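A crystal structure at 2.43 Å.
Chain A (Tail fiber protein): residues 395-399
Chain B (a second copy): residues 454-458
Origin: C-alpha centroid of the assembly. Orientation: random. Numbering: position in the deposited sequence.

Chain A 395-399: LSGTN
Chain B 454-458: DLSRK

How do the two backbones lie against each other? Chain B 454-458 is one extended segment of a strand that runs on beyond both ends, with phi from -166 to -121° and psi from 128 to 168°. Chain A 395-399 has no regular structure: Leu A395 (-117/17°), Ser A396 (-70/-25°) and Thr A398 (-73/-25°) are turned, while Gly A397 (-105/158°) and Asn A399 (-85/128°) are extended. Its CA trace runs crosswise to the strand. The CA atoms of Thr A398 and Ser B456 are the closest across the stretches, 6.5 Å apart. Strand alternation points the CA-to-CB bonds of Leu B455 and Arg B457 toward chain A and that of Ser B456 away, and together the stretches bury 236 Å².

What packs together? Thr A398, chi1 59° (p), points toward the strand and contributes the largest covered area, 95 Å². CB of Thr A398 sits 3.8 Å from CG of Leu B455, a buried leucine with chi1 78° (p) and chi2 165° (t), whose branched apolar side chain suits packing against carbon and needs no polar partner. CG2 of Thr A398 lies 3.8 Å from NE of Arg B457, approaching the guanidinium obliquely. Threonine suits this place because one short branched side chain offers carbon to both neighbours and still carries a hydroxyl.

How does Arg B457 reach the loop? Its chi angles of -80° (m), 176° (t), -60° (m) and -153° carry the guanidinium past Thr A398 to the backbone of the preceding residues. There NH2 of Arg B457 comes within 2.9 Å of the carbonyl O of Ser A396, which lies at the guanidinium edge, near its plane. NH2 of Arg B457 is also 4.0 Å from C of Gly A397. A long side chain with a planar, polar end can span this distance while its NE packs near a methyl. Ser A396 itself, chi1 78° (p), points its CA-to-CB bond away, so its backbone rather than its hydroxyl meets the arginine.

What do water and local hydrogen bonds add? Water 1 donates to O of Leu A395 at 2.5 Å and accepts from NH2 of Arg B457 at 3.2 Å, extending the arginine's reach to another loop carbonyl. Water 2 is hydrogen-bonded to OG1 of Thr A398 at 2.8 Å and accepts from the backbone N of Arg B457 at 3.0 Å, linking the threonine hydroxyl to the strand backbone. Within chain B, N of Leu B455 donates to OD1 of Asp B454 at 2.8 Å (146°).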

ATOM      1  N   LEU A 395     -23.985  12.053  10.671  1.00 41.72           N
ATOM      2  CA  LEU A 395     -23.872  11.820  12.106  1.00 43.82           C
ATOM      3  C   LEU A 395     -25.161  12.124  12.866  1.00 46.35           C
ATOM      4  O   LEU A 395     -25.123  12.257  14.092  1.00 45.73           O
ATOM      5  CB  LEU A 395     -22.719  12.640  12.686  1.00 46.16           C
ATOM      6  CG  LEU A 395     -21.322  12.301  12.169  1.00 42.72           C
ATOM      7  CD1 LEU A 395     -20.349  13.403  12.546  1.00 38.41           C
ATOM      8  CD2 LEU A 395     -20.868  10.963  12.723  1.00 40.90           C
ATOM      9  N   SER A 396     -26.303  12.224  12.176  1.00 44.63           N
ATOM     10  CA  SER A 396     -27.545  12.540  12.878  1.00 45.31           C
ATOM     11  C   SER A 396     -28.012  11.382  13.758  1.00 43.99           C
ATOM     12  O   SER A 396     -28.731  11.604  14.738  1.00 46.50           O
ATOM     13  CB  SER A 396     -28.637  12.930  11.881  1.00 43.17           C
ATOM     14  OG  SER A 396     -29.183  11.788  11.245  1.00 54.11           O
ATOM     15  N   GLY A 397     -27.621  10.153  13.430  1.00 43.36           N
ATOM     16  CA  GLY A 397     -27.914   9.012  14.276  1.00 42.95           C
ATOM     17  C   GLY A 397     -26.685   8.543  15.029  1.00 46.77           C
ATOM     18  O   GLY A 397     -25.561   8.825  14.610  1.00 41.36           O
ATOM     19  N   THR A 398     -26.878   7.838  16.147  1.00 42.80           N
ATOM     20  CA  THR A 398     -25.731   7.321  16.888  1.00 46.02           C
ATOM     21  C   THR A 398     -25.077   6.145  16.174  1.00 41.85           C
ATOM     22  O   THR A 398     -23.886   5.888  16.374  1.00 41.23           O
ATOM     23  CB  THR A 398     -26.148   6.905  18.305  1.00 43.16           C
ATOM     24  OG1 THR A 398     -27.164   5.895  18.247  1.00 44.04           O
ATOM     25  CG2 THR A 398     -26.667   8.104  19.091  1.00 43.62           C
ATOM     26  N   ASN A 399     -25.830   5.427  15.349  1.00 44.45           N
ATOM     27  CA  ASN A 399     -25.324   4.260  14.637  1.00 43.27           C
ATOM     28  C   ASN A 399     -24.640   4.688  13.341  1.00 43.09           C
ATOM     29  O   ASN A 399     -25.225   5.422  12.537  1.00 42.97           O
ATOM     30  CB  ASN A 399     -26.473   3.292  14.343  1.00 47.01           C
ATOM     31  CG  ASN A 399     -26.000   1.991  13.739  1.00 48.33           C
ATOM     32  OD1 ASN A 399     -25.652   1.935  12.558  1.00 49.01           O
ATOM     33  ND2 ASN A 399     -25.987   0.934  14.542  1.00 43.46           N
TER
ATOM     34  N   ASP B 454     -21.103   1.340  23.987  1.00 38.74           N
ATOM     35  CA  ASP B 454     -22.402   1.441  23.343  1.00 39.57           C
ATOM     36  C   ASP B 454     -23.030   2.768  23.728  1.00 40.62           C
ATOM     37  O   ASP B 454     -22.564   3.458  24.637  1.00 47.60           O
ATOM     38  CB  ASP B 454     -23.325   0.279  23.726  1.00 44.31           C
ATOM     39  CG  ASP B 454     -24.196  -0.173  22.574  1.00 44.50           C
ATOM     40  OD1 ASP B 454     -24.621   0.687  21.775  1.00 43.55           O
ATOM     41  OD2 ASP B 454     -24.455  -1.388  22.469  1.00 44.93           O
ATOM     42  N   LEU B 455     -24.101   3.127  23.028  1.00 39.68           N
ATOM     43  CA  LEU B 455     -24.714   4.430  23.223  1.00 41.63           C
ATOM     44  C   LEU B 455     -26.094   4.439  22.580  1.00 44.39           C
ATOM     45  O   LEU B 455     -26.364   3.677  21.647  1.00 45.80           O
ATOM     46  CB  LEU B 455     -23.837   5.554  22.649  1.00 38.27           C
ATOM     47  CG  LEU B 455     -23.819   5.811  21.138  1.00 39.04           C
ATOM     48  CD1 LEU B 455     -23.197   7.169  20.835  1.00 37.24           C
ATOM     49  CD2 LEU B 455     -23.067   4.713  20.411  1.00 37.02           C
ATOM     50  N   SER B 456     -26.963   5.300  23.105  1.00 40.70           N
ATOM     51  CA  SER B 456     -28.305   5.454  22.565  1.00 40.04           C
ATOM     52  C   SER B 456     -28.892   6.766  23.065  1.00 43.80           C
ATOM     53  O   SER B 456     -28.491   7.287  24.107  1.00 46.65           O
ATOM     54  CB  SER B 456     -29.209   4.281  22.957  1.00 43.78           C
ATOM     55  OG  SER B 456     -29.963   4.590  24.119  1.00 43.69           O
ATOM     56  N   ARG B 457     -29.844   7.295  22.301  1.00 45.11           N
ATOM     57  CA  ARG B 457     -30.647   8.436  22.719  1.00 47.68           C
ATOM     58  C   ARG B 457     -32.107   8.008  22.715  1.00 50.93           C
ATOM     59  O   ARG B 457     -32.593   7.453  21.723  1.00 43.20           O
ATOM     60  CB  ARG B 457     -30.430   9.653  21.808  1.00 41.90           C
ATOM     61  CG  ARG B 457     -29.148  10.436  22.116  1.00 41.16           C
ATOM     62  CD  ARG B 457     -28.911  11.594  21.137  1.00 43.56           C
ATOM     63  NE  ARG B 457     -28.788  11.154  19.744  1.00 48.41           N
ATOM     64  CZ  ARG B 457     -28.098  11.796  18.801  1.00 49.91           C
ATOM     65  NH1 ARG B 457     -27.447  12.917  19.084  1.00 40.75           N
ATOM     66  NH2 ARG B 457     -28.058  11.318  17.565  1.00 47.61           N
ATOM     67  N   LYS B 458     -32.791   8.239  23.835  1.00 52.76           N
ATOM     68  CA  LYS B 458     -34.189   7.866  23.990  1.00 49.55           C
ATOM     69  C   LYS B 458     -34.920   8.967  24.743  1.00 49.78           C
ATOM     70  O   LYS B 458     -34.397   9.526  25.712  1.00 47.76           O
ATOM     71  CB  LYS B 458     -34.343   6.528  24.733  1.00 47.71           C
ATOM     72  CG  LYS B 458     -35.768   5.991  24.736  1.00 50.22           C
ATOM     73  CD  LYS B 458     -35.839   4.539  25.174  1.00 52.83           C
ATOM     74  CE  LYS B 458     -37.078   3.863  24.608  1.00 56.29           C
ATOM     75  NZ  LYS B 458     -36.847   3.461  23.187  1.00 65.32           N
TER
HETATM   76  O   HOH W   1     -26.211  13.415  16.058  1.00 42.50           O
HETATM   77  O   HOH W   2     -29.663   6.363  19.422  1.00 42.45           O